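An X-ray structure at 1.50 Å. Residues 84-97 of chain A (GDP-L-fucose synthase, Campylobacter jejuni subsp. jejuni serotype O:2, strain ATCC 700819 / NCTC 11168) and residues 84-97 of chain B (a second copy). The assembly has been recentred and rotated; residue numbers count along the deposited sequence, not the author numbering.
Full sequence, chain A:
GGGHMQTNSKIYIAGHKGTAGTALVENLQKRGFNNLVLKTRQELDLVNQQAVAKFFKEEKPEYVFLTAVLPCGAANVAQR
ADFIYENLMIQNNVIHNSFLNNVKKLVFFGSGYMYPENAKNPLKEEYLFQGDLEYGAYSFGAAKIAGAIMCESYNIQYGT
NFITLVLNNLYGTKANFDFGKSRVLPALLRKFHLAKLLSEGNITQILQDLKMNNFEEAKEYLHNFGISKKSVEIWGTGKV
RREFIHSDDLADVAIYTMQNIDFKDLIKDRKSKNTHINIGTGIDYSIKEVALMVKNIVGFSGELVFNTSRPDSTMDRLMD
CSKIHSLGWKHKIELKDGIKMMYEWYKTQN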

# COMPACT_ATOMS: atom_id res chain seq x y z
N ILE A 84 6.83 -0.81 -5.96
CA ILE A 84 5.47 -0.51 -5.48
C ILE A 84 4.50 -0.56 -6.66
O ILE A 84 3.44 -1.20 -6.55
N TYR A 85 4.78 0.08 -7.78
CA TYR A 85 3.80 0.12 -8.89
C TYR A 85 3.53 -1.29 -9.43
O TYR A 85 2.38 -1.69 -9.58
N GLU A 86 4.58 -2.02 -9.81
CA GLU A 86 4.36 -3.30 -10.52
C GLU A 86 3.68 -4.30 -9.59
O GLU A 86 2.74 -4.98 -10.02
N ASN A 87 4.09 -4.36 -8.31
CA ASN A 87 3.50 -5.33 -7.38
C ASN A 87 2.07 -4.90 -7.05
O ASN A 87 1.21 -5.77 -6.95
N LEU A 88 1.80 -3.61 -6.87
CA LEU A 88 0.38 -3.22 -6.60
C LEU A 88 -0.44 -3.58 -7.82
O LEU A 88 -1.56 -4.04 -7.64
N MET A 89 0.07 -3.39 -9.04
CA MET A 89 -0.76 -3.70 -10.23
C MET A 89 -1.03 -5.21 -10.32
O MET A 89 -2.17 -5.61 -10.61
N ILE A 90 -0.01 -6.03 -10.14
CA ILE A 90 -0.17 -7.52 -10.16
C ILE A 90 -1.21 -7.93 -9.12
O ILE A 90 -2.18 -8.64 -9.40
N GLN A 91 -0.99 -7.49 -7.90
CA GLN A 91 -1.92 -7.77 -6.79
C GLN A 91 -3.34 -7.32 -7.14
O GLN A 91 -4.30 -8.08 -6.98
N ASN A 92 -3.49 -6.07 -7.55
CA ASN A 92 -4.83 -5.49 -7.75
C ASN A 92 -5.50 -6.22 -8.91
O ASN A 92 -6.67 -6.58 -8.83
N ASN A 93 -4.75 -6.44 -9.98
CA ASN A 93 -5.39 -7.03 -11.17
C ASN A 93 -5.83 -8.46 -10.85
O ASN A 93 -6.95 -8.86 -11.23
N VAL A 94 -4.97 -9.23 -10.21
CA VAL A 94 -5.31 -10.65 -9.95
C VAL A 94 -6.41 -10.74 -8.90
O VAL A 94 -7.35 -11.54 -9.10
N ILE A 95 -6.27 -10.04 -7.79
CA ILE A 95 -7.27 -10.17 -6.69
C ILE A 95 -8.61 -9.65 -7.21
O ILE A 95 -9.66 -10.34 -7.02
N HIS A 96 -8.65 -8.47 -7.84
CA HIS A 96 -9.98 -7.92 -8.21
C HIS A 96 -10.62 -8.79 -9.28
O HIS A 96 -11.82 -9.05 -9.19
N ASN A 97 -9.86 -9.23 -10.26
CA ASN A 97 -10.50 -10.02 -11.37
C ASN A 97 -10.84 -11.41 -10.84
O ASN A 97 -11.74 -12.06 -11.38
N ILE B 84 -9.87 0.46 -0.98
CA ILE B 84 -8.44 0.18 -1.27
C ILE B 84 -8.30 -0.10 -2.77
O ILE B 84 -7.42 0.52 -3.41
N TYR B 85 -9.13 -0.94 -3.38
CA TYR B 85 -8.96 -1.21 -4.82
C TYR B 85 -9.10 0.06 -5.67
O TYR B 85 -8.23 0.33 -6.52
N GLU B 86 -10.22 0.74 -5.56
CA GLU B 86 -10.53 1.84 -6.49
C GLU B 86 -9.47 2.92 -6.35
O GLU B 86 -9.00 3.47 -7.35
N ASN B 87 -9.13 3.27 -5.09
CA ASN B 87 -8.19 4.39 -4.87
C ASN B 87 -6.79 3.96 -5.30
O ASN B 87 -6.08 4.76 -5.89
N LEU B 88 -6.38 2.72 -5.02
CA LEU B 88 -5.07 2.28 -5.57
C LEU B 88 -5.08 2.36 -7.09
O LEU B 88 -4.08 2.75 -7.68
N MET B 89 -6.15 1.94 -7.77
CA MET B 89 -6.17 1.97 -9.24
C MET B 89 -6.10 3.42 -9.74
O MET B 89 -5.31 3.68 -10.66
N ILE B 90 -6.87 4.32 -9.17
CA ILE B 90 -6.85 5.74 -9.58
C ILE B 90 -5.42 6.26 -9.44
O ILE B 90 -4.86 6.87 -10.35
N GLN B 91 -4.88 6.10 -8.25
CA GLN B 91 -3.53 6.58 -7.90
C GLN B 91 -2.52 5.99 -8.88
O GLN B 91 -1.69 6.74 -9.49
N ASN B 92 -2.53 4.67 -9.05
CA ASN B 92 -1.48 3.99 -9.83
C ASN B 92 -1.63 4.41 -11.30
O ASN B 92 -0.63 4.71 -11.97
N ASN B 93 -2.86 4.42 -11.80
CA ASN B 93 -3.07 4.75 -13.23
C ASN B 93 -2.62 6.19 -13.51
O ASN B 93 -1.91 6.41 -14.50
N VAL B 94 -2.98 7.14 -12.66
CA VAL B 94 -2.65 8.56 -12.97
C VAL B 94 -1.16 8.80 -12.72
O VAL B 94 -0.49 9.41 -13.55
N ILE B 95 -0.60 8.27 -11.63
CA ILE B 95 0.81 8.56 -11.31
C ILE B 95 1.71 7.90 -12.36
O ILE B 95 2.62 8.54 -12.90
N HIS B 96 1.49 6.61 -12.66
CA HIS B 96 2.38 5.91 -13.60
C HIS B 96 2.24 6.53 -15.01
O HIS B 96 3.28 6.69 -15.67
N ASN B 97 1.02 6.79 -15.47
CA ASN B 97 0.83 7.34 -16.83
C ASN B 97 1.30 8.79 -16.90
O ASN B 97 1.78 9.19 -17.95

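Helices 84-97 of the two copies cross at -138°, axes 10.7 Å apart at closest approach, around Leu88 of each chain; 623 Å² is buried, with no direct hydrogen bond between them. Along chain B, Tyr85(B) (chi1 t) points toward chain A and lays its ring on that of His96(A) (t) in an offset stack, centroids 3.8 Å apart and planes at 9°; His96(A) CB also lies over the tyrosine face, 3.4 Å from Tyr85(B) CE1. Beyond the ring, water 2 links Tyr85(B) OH (2.9 Å) to Asn93(A) OD1 (2.9 Å) and, weakly, to Asn97(A) ND2. Leu88(B) (m, t) meets its counterpart, CD2 lying 4.3 Å from Leu88(A) CD1, while its CB is 3.5 Å from Asn92(A) OD1. Met89(B) starts sideways, but an all-m chain brings its CE to 3.8 Å from Met89(A) CE. Asn92(B) (m) is a knob among Tyr85(A), Leu88(A), Met89(A) and Asn92(A); its ND2 is 3.5 Å from Leu88(A) CB, a packing contact. Asn93(B) (m) has CB directed away, yet its OD1 accepts from water 1 (3.0 Å), which accepts from Tyr85(A) OH (2.8 Å). His96(B) (t) repeats the stack on Tyr85(A), at 3.9 Å between centroids. Asn97(B) (m) donates from ND2 to Asn93(B) O (2.9 Å) and weakly to water 1.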

# COMPACT_ATOMS: atom_id res chain seq x y z
CB ILE A 84 5.42 0.75 -4.61
CG1 ILE A 84 3.98 0.99 -4.16
CG2 ILE A 84 5.99 2.00 -5.24
CD1 ILE A 84 3.89 1.91 -2.96
CB TYR A 85 4.27 1.05 -10.00
CG TYR A 85 3.39 0.94 -11.21
CD1 TYR A 85 2.11 1.48 -11.24
CD2 TYR A 85 3.82 0.27 -12.34
CE1 TYR A 85 1.29 1.36 -12.35
CE2 TYR A 85 3.02 0.15 -13.46
CZ TYR A 85 1.74 0.70 -13.48
OH TYR A 85 0.89 0.58 -14.57
CB GLU A 86 5.66 -3.84 -11.06
CG GLU A 86 6.16 -2.96 -12.19
CD GLU A 86 7.33 -3.52 -12.96
OE1 GLU A 86 7.51 -4.77 -12.98
OE2 GLU A 86 8.09 -2.68 -13.50
CB ASN A 87 4.42 -5.57 -6.18
CG ASN A 87 5.65 -6.34 -6.61
OD1 ASN A 87 5.53 -7.37 -7.28
ND2 ASN A 87 6.82 -5.83 -6.24
CB LEU A 88 0.29 -1.72 -6.35
CG LEU A 88 0.76 -1.20 -4.99
CD1 LEU A 88 0.57 0.31 -4.95
CD2 LEU A 88 0.05 -1.87 -3.84
CB MET A 89 -0.09 -3.20 -11.51
CG MET A 89 -0.12 -1.70 -11.71
SD MET A 89 -1.71 -0.91 -11.55
CE MET A 89 -2.55 -1.69 -12.93
CB ILE A 90 1.14 -8.24 -9.95
CG1 ILE A 90 2.11 -8.00 -11.11
CG2 ILE A 90 0.90 -9.71 -9.65
CD1 ILE A 90 3.54 -8.39 -10.86
CB GLN A 91 -1.40 -7.06 -5.53
CG GLN A 91 -0.14 -7.65 -4.95
CD GLN A 91 0.57 -6.78 -3.94
OE1 GLN A 91 1.73 -7.05 -3.62
NE2 GLN A 91 -0.08 -5.72 -3.47
CB ASN A 92 -4.77 -3.99 -8.05
CG ASN A 92 -4.30 -3.12 -6.90
OD1 ASN A 92 -4.01 -1.92 -7.15
ND2 ASN A 92 -4.26 -3.67 -5.74
CB ASN A 93 -4.45 -7.04 -12.36
CG ASN A 93 -4.22 -5.67 -12.95
OD1 ASN A 93 -5.05 -4.78 -12.79
ND2 ASN A 93 -3.09 -5.50 -13.64
CB VAL A 94 -4.07 -11.50 -9.65
CG1 VAL A 94 -4.46 -12.90 -9.21
CG2 VAL A 94 -3.12 -11.52 -10.86
CB ILE A 95 -6.76 -9.44 -5.43
CG1 ILE A 95 -5.51 -10.15 -4.90
CG2 ILE A 95 -7.84 -9.39 -4.41
CD1 ILE A 95 -4.74 -9.32 -3.88
CB HIS A 96 -9.85 -6.47 -8.65
CG HIS A 96 -11.15 -5.87 -9.01
ND1 HIS A 96 -12.07 -5.54 -8.04
CD2 HIS A 96 -11.72 -5.58 -10.21
CE1 HIS A 96 -13.16 -5.06 -8.63
NE2 HIS A 96 -12.97 -5.06 -9.93
CB ASN A 97 -9.65 -9.99 -12.63
CG ASN A 97 -9.79 -8.62 -13.25
OD1 ASN A 97 -10.79 -8.33 -13.88
ND2 ASN A 97 -8.83 -7.73 -13.04
CB ILE B 84 -7.82 -0.89 -0.35
CG1 ILE B 84 -6.34 -1.09 -0.74
CG2 ILE B 84 -8.58 -2.21 -0.30
CD1 ILE B 84 -5.54 -1.77 0.31
CB TYR B 85 -9.90 -2.32 -5.28
CG TYR B 85 -9.86 -2.55 -6.76
CD1 TYR B 85 -8.76 -3.14 -7.36
CD2 TYR B 85 -10.85 -2.08 -7.59
CE1 TYR B 85 -8.68 -3.32 -8.74
CE2 TYR B 85 -10.79 -2.24 -8.96
CZ TYR B 85 -9.70 -2.88 -9.54
OH TYR B 85 -9.63 -3.02 -10.91
CB GLU B 86 -11.97 2.33 -6.28
CG GLU B 86 -12.96 1.29 -6.76
CD GLU B 86 -14.40 1.75 -6.84
OE1 GLU B 86 -14.62 2.97 -7.06
OE2 GLU B 86 -15.29 0.88 -6.68
CB ASN B 87 -8.27 4.92 -3.44
CG ASN B 87 -9.60 5.64 -3.24
OD1 ASN B 87 -9.95 6.54 -4.03
ND2 ASN B 87 -10.33 5.28 -2.20
CB LEU B 88 -4.71 0.86 -5.11
CG LEU B 88 -4.34 0.68 -3.65
CD1 LEU B 88 -4.08 -0.78 -3.36
CD2 LEU B 88 -3.14 1.53 -3.26
CB MET B 89 -7.38 1.26 -9.84
CG MET B 89 -7.39 -0.28 -9.60
SD MET B 89 -5.96 -1.12 -10.30
CE MET B 89 -6.10 -0.60 -12.00
CB ILE B 90 -7.88 6.55 -8.79
CG1 ILE B 90 -9.30 6.13 -9.18
CG2 ILE B 90 -7.63 8.03 -9.05
CD1 ILE B 90 -10.35 6.69 -8.26
CB GLN B 91 -3.15 6.22 -6.46
CG GLN B 91 -3.98 6.94 -5.41
CD GLN B 91 -3.96 6.33 -4.03
OE1 GLN B 91 -4.79 6.71 -3.19
NE2 GLN B 91 -3.10 5.35 -3.80
CB ASN B 92 -1.60 2.48 -9.69
CG ASN B 92 -1.21 1.97 -8.33
OD1 ASN B 92 -0.70 2.71 -7.50
ND2 ASN B 92 -1.48 0.69 -8.13
CB ASN B 93 -4.52 4.55 -13.60
CG ASN B 93 -4.98 3.10 -13.66
OD1 ASN B 93 -4.15 2.20 -13.78
ND2 ASN B 93 -6.28 2.92 -13.57
CB VAL B 94 -3.55 9.50 -12.14
CG1 VAL B 94 -3.10 10.94 -12.23
CG2 VAL B 94 -4.99 9.33 -12.59
CB ILE B 95 1.16 8.15 -9.88
CG1 ILE B 95 0.42 9.01 -8.87
CG2 ILE B 95 2.67 8.22 -9.68
CD1 ILE B 95 0.43 8.45 -7.46
CB HIS B 96 2.10 4.41 -13.62
CG HIS B 96 3.02 3.69 -14.53
ND1 HIS B 96 4.32 3.53 -14.18
CD2 HIS B 96 2.85 3.12 -15.74
CE1 HIS B 96 4.94 2.87 -15.14
NE2 HIS B 96 4.07 2.59 -16.10
CB ASN B 97 -0.57 7.09 -17.37
CG ASN B 97 -0.70 5.62 -17.70
OD1 ASN B 97 -0.11 5.17 -18.70
ND2 ASN B 97 -1.31 4.85 -16.81
O HOH W 1 -1.40 2.09 -15.06
O HOH W 2 -7.95 -4.89 -12.32